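Local coordinates for protein D-glyceraldehyde dehydrogenase (NADP(+)) (Thermoplasma acidophilum, PDB 5IZD) that oxidises D-glyceraldehyde to (R)-glycerate with NADP+ as a homotetrameric aldehyde dehydrogenase of the non-phosphorylated Entner-Doudoroff pathway, at residues K251-A265 against A283-F297. Numbering follows the deposited sequence.
Sequences KAPFMVWKDADMDNA and AAERLYVHEDIYDTF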
# COMPACT_ATOMS: atom_id res chain seq x y z
N LYS A 251 -13.66 -4.01 -27.73
CA LYS A 251 -13.40 -4.27 -29.13
C LYS A 251 -11.94 -4.42 -29.31
O LYS A 251 -11.28 -3.58 -29.92
CB LYS A 251 -14.01 -3.14 -29.95
CG LYS A 251 -13.92 -3.30 -31.48
CD LYS A 251 -15.19 -3.94 -32.05
CE LYS A 251 -15.02 -4.32 -33.51
NZ LYS A 251 -16.01 -5.38 -33.84
N ALA A 252 -11.44 -5.53 -28.80
CA ALA A 252 -10.03 -5.73 -28.64
C ALA A 252 -9.26 -5.79 -29.96
O ALA A 252 -9.57 -6.65 -30.81
CB ALA A 252 -9.78 -7.00 -27.86
N PRO A 253 -8.29 -4.86 -30.16
CA PRO A 253 -7.42 -5.05 -31.30
C PRO A 253 -6.39 -6.17 -31.06
O PRO A 253 -5.82 -6.26 -29.97
CB PRO A 253 -6.70 -3.69 -31.43
CG PRO A 253 -6.57 -3.19 -30.03
CD PRO A 253 -7.82 -3.77 -29.29
N PHE A 254 -6.15 -6.95 -32.10
CA PHE A 254 -5.16 -8.01 -32.13
C PHE A 254 -4.04 -7.61 -33.11
O PHE A 254 -4.24 -7.64 -34.34
CB PHE A 254 -5.83 -9.30 -32.56
CG PHE A 254 -5.06 -10.54 -32.21
CD1 PHE A 254 -3.97 -10.93 -32.97
CD2 PHE A 254 -5.41 -11.31 -31.12
CE1 PHE A 254 -3.25 -12.07 -32.65
CE2 PHE A 254 -4.68 -12.43 -30.78
CZ PHE A 254 -3.60 -12.82 -31.55
N MET A 255 -2.86 -7.30 -32.57
CA MET A 255 -1.80 -6.67 -33.34
C MET A 255 -0.60 -7.62 -33.49
O MET A 255 -0.06 -8.09 -32.51
CB MET A 255 -1.37 -5.37 -32.62
CG MET A 255 -2.46 -4.30 -32.62
SD MET A 255 -2.20 -2.98 -31.39
CE MET A 255 -2.66 -3.86 -29.90
N VAL A 256 -0.17 -7.87 -34.72
CA VAL A 256 0.89 -8.83 -35.01
C VAL A 256 1.94 -8.06 -35.81
O VAL A 256 1.77 -7.78 -37.00
CB VAL A 256 0.35 -10.03 -35.80
CG1 VAL A 256 1.46 -11.06 -36.04
CG2 VAL A 256 -0.85 -10.68 -35.04
N TRP A 257 3.02 -7.72 -35.14
CA TRP A 257 4.10 -6.96 -35.77
C TRP A 257 4.90 -7.91 -36.69
O TRP A 257 4.72 -9.14 -36.61
CB TRP A 257 4.96 -6.27 -34.71
CG TRP A 257 5.87 -5.28 -35.29
CD1 TRP A 257 7.24 -5.32 -35.30
CD2 TRP A 257 5.51 -4.07 -36.00
NE1 TRP A 257 7.74 -4.24 -35.95
CE2 TRP A 257 6.72 -3.44 -36.38
CE3 TRP A 257 4.30 -3.45 -36.31
CZ2 TRP A 257 6.74 -2.22 -37.08
CZ3 TRP A 257 4.30 -2.28 -37.02
CH2 TRP A 257 5.53 -1.66 -37.41
N LYS A 258 5.69 -7.35 -37.61
CA LYS A 258 6.47 -8.15 -38.57
C LYS A 258 7.42 -9.15 -37.95
O LYS A 258 7.73 -10.13 -38.57
CB LYS A 258 7.29 -7.27 -39.55
CG LYS A 258 8.22 -6.29 -38.92
CD LYS A 258 9.20 -5.64 -39.94
CE LYS A 258 9.70 -4.36 -39.30
NZ LYS A 258 10.52 -3.50 -40.18
N ASP A 259 7.93 -8.90 -36.74
CA ASP A 259 8.85 -9.87 -36.11
C ASP A 259 8.14 -10.92 -35.21
O ASP A 259 8.79 -11.63 -34.46
CB ASP A 259 9.95 -9.12 -35.33
CG ASP A 259 9.41 -8.33 -34.13
OD1 ASP A 259 8.19 -8.25 -33.95
OD2 ASP A 259 10.20 -7.74 -33.37
N ALA A 260 6.82 -10.99 -35.24
CA ALA A 260 6.10 -11.89 -34.33
C ALA A 260 6.43 -13.36 -34.56
O ALA A 260 6.75 -13.75 -35.69
CB ALA A 260 4.59 -11.71 -34.51
N ASP A 261 6.31 -14.18 -33.53
CA ASP A 261 6.33 -15.61 -33.73
C ASP A 261 4.95 -16.09 -34.29
O ASP A 261 3.94 -16.00 -33.61
CB ASP A 261 6.65 -16.39 -32.44
CG ASP A 261 6.61 -17.92 -32.70
OD1 ASP A 261 5.52 -18.57 -32.78
OD2 ASP A 261 7.70 -18.47 -32.94
N MET A 262 4.96 -16.58 -35.52
CA MET A 262 3.74 -16.87 -36.29
C MET A 262 2.84 -17.91 -35.61
O MET A 262 1.64 -17.70 -35.49
CB MET A 262 4.09 -17.37 -37.69
CG MET A 262 4.74 -16.32 -38.61
SD MET A 262 3.60 -15.01 -39.09
CE MET A 262 2.44 -16.03 -40.05
N ASP A 263 3.43 -19.02 -35.20
CA ASP A 263 2.72 -20.09 -34.53
C ASP A 263 2.05 -19.59 -33.28
O ASP A 263 0.91 -19.86 -33.06
CB ASP A 263 3.64 -21.28 -34.18
CG ASP A 263 3.95 -22.19 -35.39
OD1 ASP A 263 3.30 -22.07 -36.44
OD2 ASP A 263 4.87 -23.03 -35.27
N ASN A 264 2.77 -18.83 -32.47
CA ASN A 264 2.17 -18.37 -31.22
C ASN A 264 1.03 -17.39 -31.43
O ASN A 264 0.02 -17.46 -30.74
CB ASN A 264 3.24 -17.86 -30.24
CG ASN A 264 4.02 -19.01 -29.63
OD1 ASN A 264 3.53 -20.16 -29.59
ND2 ASN A 264 5.25 -18.72 -29.16
N ALA A 265 1.20 -16.51 -32.42
CA ALA A 265 0.21 -15.50 -32.73
C ALA A 265 -1.08 -16.17 -33.22
O ALA A 265 -2.16 -15.82 -32.76
CB ALA A 265 0.73 -14.55 -33.77
N ALA A 283 -12.59 -10.72 -26.45
CA ALA A 283 -12.41 -11.42 -27.73
C ALA A 283 -11.62 -10.52 -28.69
O ALA A 283 -11.82 -9.29 -28.71
CB ALA A 283 -13.75 -11.77 -28.37
N ALA A 284 -10.78 -11.15 -29.50
CA ALA A 284 -10.18 -10.50 -30.65
C ALA A 284 -11.35 -10.05 -31.50
O ALA A 284 -12.19 -10.91 -31.96
CB ALA A 284 -9.33 -11.49 -31.44
N GLU A 285 -11.43 -8.73 -31.67
CA GLU A 285 -12.51 -8.12 -32.44
C GLU A 285 -12.00 -7.36 -33.67
O GLU A 285 -12.80 -7.01 -34.50
CB GLU A 285 -13.34 -7.19 -31.54
CG GLU A 285 -14.30 -7.88 -30.55
CD GLU A 285 -15.77 -7.94 -30.99
OE1 GLU A 285 -16.15 -7.19 -31.95
OE2 GLU A 285 -16.56 -8.75 -30.37
N ARG A 286 -10.70 -7.10 -33.78
CA ARG A 286 -10.14 -6.41 -34.97
C ARG A 286 -8.74 -6.94 -35.16
O ARG A 286 -7.99 -6.92 -34.22
CB ARG A 286 -9.94 -4.92 -34.72
CG ARG A 286 -11.12 -4.20 -34.18
CD ARG A 286 -10.76 -2.78 -33.97
NE ARG A 286 -10.46 -2.42 -32.58
CZ ARG A 286 -9.82 -1.35 -32.20
NH1 ARG A 286 -9.24 -0.55 -33.11
NH2 ARG A 286 -9.69 -1.12 -30.92
N LEU A 287 -8.38 -7.33 -36.37
CA LEU A 287 -7.08 -7.94 -36.63
C LEU A 287 -6.22 -6.98 -37.46
O LEU A 287 -6.63 -6.53 -38.51
CB LEU A 287 -7.31 -9.29 -37.31
CG LEU A 287 -6.11 -10.13 -37.72
CD1 LEU A 287 -5.16 -10.33 -36.57
CD2 LEU A 287 -6.56 -11.47 -38.25
N TYR A 288 -5.05 -6.62 -36.91
CA TYR A 288 -4.06 -5.74 -37.54
C TYR A 288 -2.77 -6.54 -37.69
O TYR A 288 -2.14 -6.87 -36.67
CB TYR A 288 -3.77 -4.51 -36.66
CG TYR A 288 -4.99 -3.65 -36.46
CD1 TYR A 288 -5.43 -2.82 -37.45
CD2 TYR A 288 -5.70 -3.70 -35.31
CE1 TYR A 288 -6.52 -2.01 -37.27
CE2 TYR A 288 -6.78 -2.90 -35.11
CZ TYR A 288 -7.20 -2.06 -36.09
OH TYR A 288 -8.37 -1.35 -35.90
N VAL A 289 -2.38 -6.82 -38.94
CA VAL A 289 -1.19 -7.59 -39.21
C VAL A 289 -0.21 -6.79 -40.09
O VAL A 289 -0.58 -6.10 -41.06
CB VAL A 289 -1.52 -8.94 -39.85
CG1 VAL A 289 -0.30 -9.82 -39.96
CG2 VAL A 289 -2.60 -9.67 -39.04
N HIS A 290 1.05 -6.89 -39.77
CA HIS A 290 2.02 -6.14 -40.53
C HIS A 290 2.00 -6.59 -41.99
O HIS A 290 1.92 -7.79 -42.29
CB HIS A 290 3.39 -6.27 -39.87
CG HIS A 290 4.41 -5.33 -40.41
ND1 HIS A 290 4.89 -5.44 -41.69
CD2 HIS A 290 5.05 -4.28 -39.85
CE1 HIS A 290 5.81 -4.50 -41.90
NE2 HIS A 290 5.92 -3.78 -40.80
N GLU A 291 2.01 -5.60 -42.89
CA GLU A 291 2.03 -5.83 -44.36
C GLU A 291 3.00 -6.89 -44.91
O GLU A 291 2.68 -7.59 -45.86
CB GLU A 291 2.23 -4.51 -45.15
CG GLU A 291 3.58 -3.79 -44.93
CD GLU A 291 3.71 -2.48 -45.72
OE1 GLU A 291 4.85 -1.98 -45.87
OE2 GLU A 291 2.69 -1.92 -46.19
N ASP A 292 4.21 -6.95 -44.36
CA ASP A 292 5.22 -7.99 -44.69
C ASP A 292 4.72 -9.46 -44.53
O ASP A 292 5.14 -10.34 -45.26
CB ASP A 292 6.48 -7.81 -43.83
CG ASP A 292 7.27 -6.48 -44.12
OD1 ASP A 292 6.89 -5.70 -45.02
OD2 ASP A 292 8.27 -6.22 -43.41
N ILE A 293 3.83 -9.71 -43.56
CA ILE A 293 3.40 -11.07 -43.24
C ILE A 293 1.86 -11.30 -43.34
O ILE A 293 1.42 -12.40 -43.07
CB ILE A 293 3.86 -11.54 -41.82
CG1 ILE A 293 3.45 -10.54 -40.75
CG2 ILE A 293 5.36 -11.77 -41.76
CD1 ILE A 293 3.34 -11.09 -39.35
N TYR A 294 1.09 -10.28 -43.70
CA TYR A 294 -0.35 -10.32 -43.78
C TYR A 294 -0.83 -11.49 -44.64
O TYR A 294 -1.73 -12.22 -44.23
CB TYR A 294 -0.90 -8.98 -44.30
CG TYR A 294 -2.41 -8.91 -44.47
CD1 TYR A 294 -3.01 -9.39 -45.64
CD2 TYR A 294 -3.23 -8.39 -43.49
CE1 TYR A 294 -4.39 -9.36 -45.81
CE2 TYR A 294 -4.63 -8.37 -43.63
CZ TYR A 294 -5.19 -8.84 -44.80
OH TYR A 294 -6.55 -8.86 -45.00
N ASP A 295 -0.21 -11.70 -45.80
CA ASP A 295 -0.70 -12.75 -46.73
C ASP A 295 -0.53 -14.17 -46.18
O ASP A 295 -1.49 -14.96 -46.19
CB ASP A 295 -0.05 -12.64 -48.11
CG ASP A 295 -0.44 -11.37 -48.85
OD1 ASP A 295 -1.61 -10.92 -48.81
OD2 ASP A 295 0.42 -10.79 -49.52
N THR A 296 0.68 -14.48 -45.69
CA THR A 296 0.89 -15.77 -45.00
C THR A 296 0.03 -15.92 -43.77
O THR A 296 -0.62 -16.99 -43.60
CB THR A 296 2.33 -16.01 -44.57
OG1 THR A 296 3.11 -16.07 -45.73
CG2 THR A 296 2.49 -17.37 -43.90
N PHE A 297 -0.02 -14.86 -42.94
CA PHE A 297 -0.83 -14.91 -41.73
C PHE A 297 -2.31 -15.23 -42.04
O PHE A 297 -2.88 -16.19 -41.48
CB PHE A 297 -0.71 -13.62 -40.90
CG PHE A 297 -1.32 -13.73 -39.53
CD1 PHE A 297 -2.68 -13.56 -39.32
CD2 PHE A 297 -0.54 -14.05 -38.44
CE1 PHE A 297 -3.23 -13.67 -38.06
CE2 PHE A 297 -1.08 -14.18 -37.18
CZ PHE A 297 -2.42 -13.98 -36.98
O HOH W 1 -13.09 -7.38 -27.25
O HOH W 2 7.76 -1.84 -40.70
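R286 runs alongside P253 and crosses K251 at a slant. Beyond CB, its CG and CD touch the K251 side chain; the chain then bends at chi3 (-101°), bringing NE and NH2 onto one backbone oxygen. R286 NE lies 3.0 Å and R286 NH2 3.1 Å from K251 O, which sits in the guanidinium plane, gripped side-on. P253 CB covers one face of the group, while NH1 donates to Y288 OH and L401 O and NH2 also to A402 O; Y288 OH also bonds Q373 OE1. A leucine here would probably leave K251 O without its two donors and Y288 OH without its guanidinium donor. K251 NZ meets E285 OE1 at 2.6 Å in a buried salt bridge and also donates to I377 O and E380 O; E285 accepts from I382 N and F383 N. At the far end the edge of H290 points into the W257 ring face, planes at 89°, and K258 CB lies over the H290 ring. Parallel strands 252-256 and 284-290, joined by helix 262-274 in a right-handed beta-alpha-beta crossover, lie between strands 410-414 and 386-392 of a seven-stranded sheet; F254 packs under helix 262-274 and V256 under F297 of helix 294-305, itself against 262-274, whereas P253 and M255 face helix 395-403.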